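Local coordinates for lysozyme (Penaeus vannamei, PDB 6UKC), which probably hydrolyses the beta-1,4 linkages between N-acetylmuramic acid and N-acetylglucosamine in bacterial peptidoglycan, and those of chitodextrins, at residues A43-N48 against T53-F58; V31-F36 against K109-W114; I27-C32 against V115-K120. All coordinates share one frame; numbering follows the deposited sequence.

Contact 1: A43-N48 against T53-F58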
loop_
_atom_site.group_PDB
_atom_site.type_symbol
_atom_site.label_atom_id
_atom_site.label_comp_id
_atom_site.label_asym_id
_atom_site.label_seq_id
_atom_site.Cartn_x
_atom_site.Cartn_y
_atom_site.Cartn_z
ATOM N N ALA A 43 -10.718 -4.623 1.746
ATOM C CA ALA A 43 -11.022 -5.629 2.790
ATOM C C ALA A 43 -10.156 -6.883 2.623
ATOM O O ALA A 43 -10.346 -7.804 3.426
ATOM C CB ALA A 43 -12.497 -5.962 2.783
ATOM N N ALA A 44 -9.205 -6.903 1.681
ATOM C CA ALA A 44 -8.190 -7.979 1.548
ATOM C C ALA A 44 -7.472 -8.198 2.888
ATOM O O ALA A 44 -7.106 -7.200 3.540
ATOM C CB ALA A 44 -7.217 -7.636 0.447
ATOM N N ILE A 45 -7.334 -9.459 3.307
ATOM C CA ILE A 45 -6.731 -9.864 4.609
ATOM C C ILE A 45 -6.109 -11.251 4.462
ATOM O O ILE A 45 -6.755 -12.120 3.859
ATOM C CB ILE A 45 -7.773 -9.822 5.748
ATOM C CG1 ILE A 45 -7.088 -9.884 7.117
ATOM C CG2 ILE A 45 -8.854 -10.900 5.595
ATOM C CD1 ILE A 45 -8.044 -9.823 8.291
ATOM N N ASN A 46 -4.895 -11.448 4.973
ATOM C CA ASN A 46 -4.160 -12.728 4.815
ATOM C C ASN A 46 -3.507 -13.093 6.142
ATOM O O ASN A 46 -2.658 -12.315 6.661
ATOM C CB ASN A 46 -3.158 -12.682 3.663
ATOM C CG ASN A 46 -3.836 -12.928 2.331
ATOM O OD1 ASN A 46 -4.078 -14.073 1.939
ATOM N ND2 ASN A 46 -4.182 -11.849 1.644
ATOM N N ARG A 47 -3.909 -14.246 6.661
ATOM C CA ARG A 47 -3.451 -14.755 7.967
ATOM C C ARG A 47 -2.287 -15.683 7.682
ATOM O O ARG A 47 -2.534 -16.746 7.123
ATOM C CB ARG A 47 -4.614 -15.394 8.725
ATOM C CG ARG A 47 -5.684 -14.374 9.077
ATOM C CD ARG A 47 -6.816 -14.857 9.959
ATOM N NE ARG A 47 -7.740 -13.739 10.125
ATOM C CZ ARG A 47 -8.754 -13.455 9.315
ATOM N NH1 ARG A 47 -9.028 -14.231 8.281
ATOM N NH2 ARG A 47 -9.510 -12.397 9.557
ATOM N N ASN A 48 -1.084 -15.269 8.068
ATOM C CA ASN A 48 0.170 -15.977 7.730
ATOM C C ASN A 48 0.452 -17.095 8.733
ATOM O O ASN A 48 -0.222 -17.152 9.780
ATOM C CB ASN A 48 1.301 -14.962 7.620
ATOM C CG ASN A 48 0.923 -13.940 6.574
ATOM O OD1 ASN A 48 0.326 -14.306 5.560
ATOM N ND2 ASN A 48 1.167 -12.669 6.854
ATOM N N THR A 53 -0.778 -11.039 10.451
ATOM C CA THR A 53 -1.886 -10.807 9.496
ATOM C C THR A 53 -1.497 -9.620 8.622
ATOM O O THR A 53 -0.913 -8.645 9.165
ATOM C CB THR A 53 -3.223 -10.598 10.222
ATOM O OG1 THR A 53 -3.485 -11.820 10.917
ATOM C CG2 THR A 53 -4.374 -10.265 9.297
ATOM N N ASP A 54 -1.800 -9.722 7.326
ATOM C CA ASP A 54 -1.650 -8.599 6.362
ATOM C C ASP A 54 -3.038 -7.969 6.169
ATOM O O ASP A 54 -4.018 -8.749 5.996
ATOM C CB ASP A 54 -0.984 -9.142 5.098
ATOM C CG ASP A 54 0.408 -9.696 5.350
ATOM O OD1 ASP A 54 1.152 -9.051 6.123
ATOM O OD2 ASP A 54 0.737 -10.771 4.795
ATOM N N TYR A 55 -3.135 -6.632 6.209
ATOM C CA TYR A 55 -4.430 -5.904 6.222
ATOM C C TYR A 55 -4.563 -4.899 5.066
ATOM O O TYR A 55 -3.665 -4.062 4.821
ATOM C CB TYR A 55 -4.599 -5.149 7.545
ATOM C CG TYR A 55 -4.787 -6.001 8.775
ATOM C CD1 TYR A 55 -3.696 -6.477 9.499
ATOM C CD2 TYR A 55 -6.061 -6.324 9.225
ATOM C CE1 TYR A 55 -3.872 -7.231 10.652
ATOM C CE2 TYR A 55 -6.256 -7.087 10.368
ATOM C CZ TYR A 55 -5.158 -7.513 11.099
ATOM O OH TYR A 55 -5.352 -8.276 12.211
ATOM N N GLY A 56 -5.726 -4.932 4.417
ATOM C CA GLY A 56 -6.202 -3.888 3.492
ATOM C C GLY A 56 -5.539 -3.932 2.125
ATOM O O GLY A 56 -4.850 -4.901 1.810
ATOM N N ILE A 57 -5.740 -2.861 1.366
ATOM C CA ILE A 57 -5.306 -2.654 -0.042
ATOM C C ILE A 57 -3.770 -2.707 -0.159
ATOM O O ILE A 57 -3.295 -3.049 -1.287
ATOM C CB ILE A 57 -5.889 -1.322 -0.554
ATOM C CG1 ILE A 57 -5.770 -1.198 -2.074
ATOM C CG2 ILE A 57 -5.269 -0.122 0.165
ATOM C CD1 ILE A 57 -6.760 -0.251 -2.668
ATOM N N PHE A 58 -3.022 -2.408 0.924
ATOM C CA PHE A 58 -1.525 -2.393 0.940
ATOM C C PHE A 58 -0.985 -3.554 1.784
ATOM O O PHE A 58 0.257 -3.612 1.989
ATOM C CB PHE A 58 -0.971 -1.040 1.407
ATOM C CG PHE A 58 -1.284 0.129 0.501
ATOM C CD1 PHE A 58 -1.022 0.073 -0.859
ATOM C CD2 PHE A 58 -1.752 1.321 1.009
ATOM C CE1 PHE A 58 -1.262 1.150 -1.691
ATOM C CE2 PHE A 58 -1.996 2.409 0.176
ATOM C CZ PHE A 58 -1.763 2.318 -1.176
HETATM O O HOH W 1 -6.188 -12.293 11.695
#
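Asn46 and Asp54 form the hydrogen-bonded pair at the middle of an antiparallel beta hairpin, the first two strands of the small sheet of a C-type lysozyme. Asp54 N gives Asn46 O a nearly straight bond of 2.8 Å (169°), and Asn46 N answers to Asp54 O at 3.0 Å. Next to Tyr55, Gly56, at a positive phi, gives its N to Ala44 O at 2.8 Å. The tight face carries Ile45, Thr53 and Tyr55: Ile45 CG1 stands 3.5 Å from Thr53 CG2, and Ile45 CD1 lies 3.9 Å from Tyr55 CE2. Toward Arg47 the same face turns loose and wet. There the extended arginine chain runs beside Thr53, and one water joins the two, 2.6 Å from Arg47 NE and 2.9 Å from Thr53 OG1. On the other face, Asn48 ND2 reaches Asp54 OD2 at 2.8 Å from above the carboxylate plane, while Asp54 OD1 accepts from Asn61 ND2 of strand 60-61. With one oxygen bound by Asn48, just beyond strand 45-47, and the other by Asn61, the Asp54 carboxylate is probably restrained in its rotation.

Contact 2: V31-F36 against K109-W114; sequences VCIAEF and KGYSAW
Ile33 turns its two branches to different aromatic neighbours: with chi1 at -69°, CG1 is opposite the carbonyl carbon while CG2 takes the place opposite the backbone N, and an extended chi2 of 163° carries CD1 out toward Tyr111. The site lies in the helical part of the C-type lysozyme fold, where helix 24-38 meets the turns between helices 88-105 and 115-121. Ile33 CG2 sits over one face of the Trp114 indole, nearer its rim, 3.6 Å from Trp114 CD1. Its distance to the centroid of the five-membered ring is 3.8 Å, only 18° from the ring normal, a clear CH-pi contact. At the other branch Ile33 CD1 lies 3.5 Å from Tyr111 CD1, approaching that ring obliquely. Both aromatic side chains run across the isoleucine at about a right angle, and both rings also meet Trp30 edge-to-face, one turn earlier on the same helix. A single aliphatic side chain thus serves two aromatics of the connecting segment at once. Trp114 is itself the N-cap residue of helix 115-121, and its NE1 is bound to Phe58 O. The backbone before it is held by a turn in which Lys109 O accepts twice, from Ser112 N at 3.1 Å and from Ser112 OG at 2.7 Å, the hydroxyl bond lying in the carbonyl plane.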
loop_
_atom_site.group_PDB
_atom_site.type_symbol
_atom_site.label_atom_id
_atom_site.label_comp_id
_atom_site.label_asym_id
_atom_site.label_seq_id
_atom_site.Cartn_x
_atom_site.Cartn_y
_atom_site.Cartn_z
ATOM N N VAL A 31 -0.462 2.507 -7.143
ATOM C CA VAL A 31 -1.425 1.728 -7.985
ATOM C C VAL A 31 -0.864 0.312 -8.240
ATOM O O VAL A 31 -1.607 -0.722 -8.047
ATOM C CB VAL A 31 -1.720 2.480 -9.294
ATOM C CG1 VAL A 31 -2.472 1.623 -10.296
ATOM C CG2 VAL A 31 -2.472 3.786 -9.033
ATOM N N CYS A 32 0.391 0.239 -8.683
ATOM C CA CYS A 32 1.057 -1.042 -9.024
ATOM C C CYS A 32 1.070 -1.947 -7.779
ATOM O O CYS A 32 0.685 -3.171 -7.909
ATOM C CB CYS A 32 2.467 -0.829 -9.550
ATOM S SG CYS A 32 3.170 -2.355 -10.219
ATOM N N ILE A 33 1.509 -1.389 -6.638
ATOM C CA ILE A 33 1.622 -2.145 -5.358
ATOM C C ILE A 33 0.234 -2.648 -4.969
ATOM O O ILE A 33 0.142 -3.872 -4.695
ATOM C CB ILE A 33 2.305 -1.332 -4.248
ATOM C CG1 ILE A 33 3.784 -1.137 -4.583
ATOM C CG2 ILE A 33 2.122 -2.003 -2.888
ATOM C CD1 ILE A 33 4.440 -0.035 -3.788
ATOM N N ALA A 34 -0.796 -1.778 -4.998
ATOM C CA ALA A 34 -2.188 -2.160 -4.649
ATOM C C ALA A 34 -2.696 -3.266 -5.578
ATOM O O ALA A 34 -3.392 -4.193 -5.085
ATOM C CB ALA A 34 -3.119 -0.974 -4.714
ATOM N N GLU A 35 -2.473 -3.129 -6.892
ATOM C CA GLU A 35 -2.968 -4.155 -7.839
ATOM C C GLU A 35 -2.488 -5.521 -7.334
ATOM O O GLU A 35 -3.334 -6.417 -7.100
ATOM C CB GLU A 35 -2.509 -3.929 -9.279
ATOM C CG GLU A 35 -3.298 -4.802 -10.239
ATOM C CD GLU A 35 -2.892 -4.797 -11.694
ATOM O OE1 GLU A 35 -2.975 -5.860 -12.273
ATOM O OE2 GLU A 35 -2.527 -3.731 -12.247
ATOM N N PHE A 36 -1.178 -5.663 -7.124
ATOM C CA PHE A 36 -0.536 -6.998 -6.968
ATOM C C PHE A 36 -0.534 -7.421 -5.504
ATOM O O PHE A 36 -0.376 -8.619 -5.302
ATOM C CB PHE A 36 0.833 -7.024 -7.640
ATOM C CG PHE A 36 0.701 -6.818 -9.126
ATOM C CD1 PHE A 36 0.155 -7.809 -9.925
ATOM C CD2 PHE A 36 1.069 -5.616 -9.716
ATOM C CE1 PHE A 36 0.021 -7.626 -11.296
ATOM C CE2 PHE A 36 0.915 -5.421 -11.087
ATOM C CZ PHE A 36 0.385 -6.425 -11.875
ATOM N N LYS A 109 14.729 3.317 -2.028
ATOM C CA LYS A 109 14.454 1.873 -1.765
ATOM C C LYS A 109 13.205 1.704 -0.877
ATOM O O LYS A 109 12.943 0.580 -0.439
ATOM C CB LYS A 109 15.714 1.224 -1.190
ATOM C CG LYS A 109 16.971 1.451 -2.032
ATOM C CD LYS A 109 17.728 0.184 -2.404
ATOM C CE LYS A 109 17.633 -0.891 -1.338
ATOM N NZ LYS A 109 18.562 -2.009 -1.610
ATOM N N GLY A 110 12.408 2.764 -0.686
ATOM C CA GLY A 110 11.266 2.794 0.249
ATOM C C GLY A 110 10.240 1.711 -0.057
ATOM O O GLY A 110 9.699 1.089 0.889
ATOM N N TYR A 111 9.961 1.456 -1.332
ATOM C CA TYR A 111 8.858 0.531 -1.705
ATOM C C TYR A 111 9.297 -0.934 -1.605
ATOM O O TYR A 111 8.417 -1.796 -1.728
ATOM C CB TYR A 111 8.335 0.850 -3.098
ATOM C CG TYR A 111 7.737 2.222 -3.243
ATOM C CD1 TYR A 111 6.496 2.529 -2.709
ATOM C CD2 TYR A 111 8.373 3.197 -3.990
ATOM C CE1 TYR A 111 5.919 3.779 -2.872
ATOM C CE2 TYR A 111 7.809 4.454 -4.159
ATOM C CZ TYR A 111 6.576 4.748 -3.603
ATOM O OH TYR A 111 6.015 5.987 -3.803
ATOM N N SER A 112 10.585 -1.206 -1.371
ATOM C CA SER A 112 11.150 -2.580 -1.323
ATOM C C SER A 112 10.617 -3.343 -0.100
ATOM O O SER A 112 10.844 -4.552 -0.042
ATOM C CB SER A 112 12.655 -2.576 -1.400
ATOM O OG SER A 112 13.245 -2.107 -0.202
ATOM N N ALA A 113 9.855 -2.690 0.791
ATOM C CA ALA A 113 9.144 -3.308 1.940
ATOM C C ALA A 113 7.990 -4.195 1.450
ATOM O O ALA A 113 7.528 -5.048 2.241
ATOM C CB ALA A 113 8.634 -2.246 2.879
ATOM N N TRP A 114 7.559 -4.029 0.196
ATOM C CA TRP A 114 6.434 -4.797 -0.411
ATOM C C TRP A 114 6.955 -5.898 -1.340
ATOM O O TRP A 114 7.695 -5.573 -2.293
ATOM C CB TRP A 114 5.494 -3.855 -1.164
ATOM C CG TRP A 114 4.561 -3.116 -0.262
ATOM C CD1 TRP A 114 3.328 -3.535 0.147
ATOM C CD2 TRP A 114 4.778 -1.832 0.343
ATOM N NE1 TRP A 114 2.770 -2.601 0.972
ATOM C CE2 TRP A 114 3.624 -1.538 1.093
ATOM C CE3 TRP A 114 5.808 -0.889 0.298
ATOM C CZ2 TRP A 114 3.491 -0.355 1.814
ATOM C CZ3 TRP A 114 5.673 0.278 1.009
ATOM C CH2 TRP A 114 4.526 0.541 1.752
#

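Contact 3: I27-C32 against V115-K120; sequences IKNWVC and VAYNSK
Asn29 and Tyr117 meet by an oxygen at a ring edge: the amide OD1 of Asn29 lies 3.5 Å from Tyr117 CE1, close to the plane of the ring. The amide and ring planes are turned 56° apart. An amide oxygen facing an aromatic C-H is a weakly polar arrangement, and it probably adds a little electrostatic attraction to the packing. Farther along, Cys32 SG comes within 4.0 Å of Lys120 O, so the lysine takes part through its backbone while its side-chain end leads away from helix 24-38.

Several neighbours set these groups in place. Asn29 donates its ND2 to Asp25 O, one turn back, which fixes which end of the amide faces Tyr117; the ring of Tyr111 packs against Asn29 CB. Tyr117 has its ring carried opposite the backbone N (chi1 174°), an orientation that turns its CD1-CE1 edge to the asparagine. In the C-type lysozyme fold this is the place where the disulfide between Cys32 and Cys121 fastens the short helix 115-121 to helix 24-38, and the looser van der Waals contacts gather beside that covalent link.

Further out, the short helix is steadied at its start: Ala116 N is hydrogen-bonded to Glu37 OE1. Val115 O takes two donors from Ser119, the backbone N at 3.2 Å and OG at 3.0 Å. Asn118 ND2 holds Ser112 O of the preceding segment, and on the other helix Lys28 NZ makes a salt bridge to Asp127 OD2 of helix 126-134.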
loop_
_atom_site.group_PDB
_atom_site.type_symbol
_atom_site.label_atom_id
_atom_site.label_comp_id
_atom_site.label_asym_id
_atom_site.label_seq_id
_atom_site.Cartn_x
_atom_site.Cartn_y
_atom_site.Cartn_z
ATOM N N ILE A 27 1.902 7.986 -7.360
ATOM C CA ILE A 27 0.645 7.316 -7.817
ATOM C C ILE A 27 1.014 6.023 -8.567
ATOM O O ILE A 27 0.535 4.925 -8.151
ATOM C CB ILE A 27 -0.259 8.243 -8.646
ATOM C CG1 ILE A 27 -0.937 9.300 -7.763
ATOM C CG2 ILE A 27 -1.292 7.441 -9.432
ATOM C CD1 ILE A 27 -1.540 10.449 -8.534
ATOM N N LYS A 28 1.882 6.105 -9.585
ATOM C CA LYS A 28 2.171 4.898 -10.419
ATOM C C LYS A 28 2.671 3.771 -9.505
ATOM O O LYS A 28 2.303 2.591 -9.741
ATOM C CB LYS A 28 3.152 5.214 -11.551
ATOM C CG LYS A 28 4.568 5.578 -11.131
ATOM C CD LYS A 28 5.334 6.201 -12.268
ATOM C CE LYS A 28 6.832 6.219 -12.059
ATOM N NZ LYS A 28 7.484 6.921 -13.199
ATOM N N ASN A 29 3.445 4.122 -8.473
ATOM C CA ASN A 29 4.001 3.128 -7.522
ATOM C C ASN A 29 2.868 2.590 -6.636
ATOM O O ASN A 29 2.844 1.362 -6.414
ATOM C CB ASN A 29 5.192 3.690 -6.747
ATOM C CG ASN A 29 6.477 3.631 -7.551
ATOM O OD1 ASN A 29 6.906 2.554 -7.928
ATOM N ND2 ASN A 29 7.062 4.777 -7.876
ATOM N N TRP A 30 1.976 3.437 -6.106
ATOM C CA TRP A 30 0.951 2.915 -5.160
ATOM C C TRP A 30 -0.062 2.067 -5.947
ATOM O O TRP A 30 -0.451 0.972 -5.455
ATOM C CB TRP A 30 0.292 4.029 -4.317
ATOM C CG TRP A 30 1.178 4.652 -3.279
ATOM C CD1 TRP A 30 1.372 5.993 -3.092
ATOM C CD2 TRP A 30 1.949 3.990 -2.247
ATOM N NE1 TRP A 30 2.228 6.215 -2.041
ATOM C CE2 TRP A 30 2.603 5.008 -1.502
ATOM C CE3 TRP A 30 2.167 2.654 -1.879
ATOM C CZ2 TRP A 30 3.448 4.730 -0.430
ATOM C CZ3 TRP A 30 3.019 2.376 -0.831
ATOM C CH2 TRP A 30 3.638 3.401 -0.108
ATOM N N VAL A 31 -0.462 2.507 -7.143
ATOM C CA VAL A 31 -1.425 1.728 -7.985
ATOM C C VAL A 31 -0.864 0.312 -8.240
ATOM O O VAL A 31 -1.607 -0.722 -8.047
ATOM C CB VAL A 31 -1.720 2.480 -9.294
ATOM C CG1 VAL A 31 -2.472 1.623 -10.296
ATOM C CG2 VAL A 31 -2.472 3.786 -9.033
ATOM N N CYS A 32 0.391 0.239 -8.683
ATOM C CA CYS A 32 1.057 -1.042 -9.024
ATOM C C CYS A 32 1.070 -1.947 -7.779
ATOM O O CYS A 32 0.685 -3.171 -7.909
ATOM C CB CYS A 32 2.467 -0.829 -9.550
ATOM S SG CYS A 32 3.170 -2.355 -10.219
ATOM N N VAL A 115 6.511 -7.137 -1.096
ATOM C CA VAL A 115 6.820 -8.327 -1.935
ATOM C C VAL A 115 6.324 -8.040 -3.359
ATOM O O VAL A 115 7.101 -8.260 -4.293
ATOM C CB VAL A 115 6.237 -9.616 -1.325
ATOM C CG1 VAL A 115 6.582 -10.850 -2.140
ATOM C CG2 VAL A 115 6.712 -9.816 0.106
ATOM N N ALA A 116 5.119 -7.482 -3.533
ATOM C CA ALA A 116 4.560 -7.189 -4.879
ATOM C C ALA A 116 5.444 -6.169 -5.605
ATOM O O ALA A 116 5.572 -6.266 -6.852
ATOM C CB ALA A 116 3.127 -6.705 -4.799
ATOM N N TYR A 117 6.019 -5.212 -4.870
ATOM C CA TYR A 117 6.860 -4.146 -5.475
ATOM C C TYR A 117 8.110 -4.803 -6.069
ATOM O O TYR A 117 8.447 -4.510 -7.220
ATOM C CB TYR A 117 7.219 -3.018 -4.500
ATOM C CG TYR A 117 8.196 -2.042 -5.108
ATOM C CD1 TYR A 117 7.774 -1.057 -5.988
ATOM C CD2 TYR A 117 9.558 -2.161 -4.876
ATOM C CE1 TYR A 117 8.671 -0.192 -6.589
ATOM C CE2 TYR A 117 10.469 -1.301 -5.461
ATOM C CZ TYR A 117 10.023 -0.313 -6.324
ATOM O OH TYR A 117 10.920 0.537 -6.891
ATOM N N ASN A 118 8.728 -5.704 -5.306
ATOM C CA ASN A 118 10.020 -6.346 -5.646
ATOM C C ASN A 118 9.814 -7.247 -6.873
ATOM O O ASN A 118 10.723 -7.296 -7.713
ATOM C CB ASN A 118 10.608 -7.057 -4.423
ATOM C CG ASN A 118 11.021 -6.092 -3.330
ATOM O OD1 ASN A 118 11.396 -4.953 -3.610
ATOM N ND2 ASN A 118 10.955 -6.530 -2.085
ATOM N N SER A 119 8.647 -7.889 -7.021
ATOM C CA SER A 119 8.413 -8.878 -8.105
ATOM C C SER A 119 7.744 -8.221 -9.318
ATOM O O SER A 119 8.015 -8.665 -10.430
ATOM C CB SER A 119 7.613 -10.036 -7.605
ATOM O OG SER A 119 6.503 -9.548 -6.887
ATOM N N LYS A 120 6.885 -7.215 -9.139
ATOM C CA LYS A 120 5.977 -6.788 -10.241
ATOM C C LYS A 120 6.180 -5.324 -10.657
ATOM O O LYS A 120 5.712 -4.968 -11.761
ATOM C CB LYS A 120 4.533 -7.036 -9.810
ATOM C CG LYS A 120 4.194 -8.505 -9.644
ATOM C CD LYS A 120 3.916 -9.158 -10.960
ATOM C CE LYS A 120 4.162 -10.648 -10.947
ATOM N NZ LYS A 120 3.498 -11.268 -9.781
#

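Overall arrangement
After helix 9-20, helix 24-38 supplies the leading segments of contacts 3 and 2, which overlap at Val31 and Cys32. Beyond it the chain forms the hairpin of contact 1, closing a loop of four residues. Residues 109-114 return to the helix and close contact 2 around 72 residues; 115-120 follow and close contact 3 around 82, so both loops start together and end on consecutive segments. Contact 1 is nested inside both. The centres of contacts 2 and 3 lie about 3 Å apart, that of contact 1 about 14 Å from contact 2's and about 16 Å from contact 3's. Phe58, packing on Ala34 and Trp30, joins the beta-sheet region to the helical core.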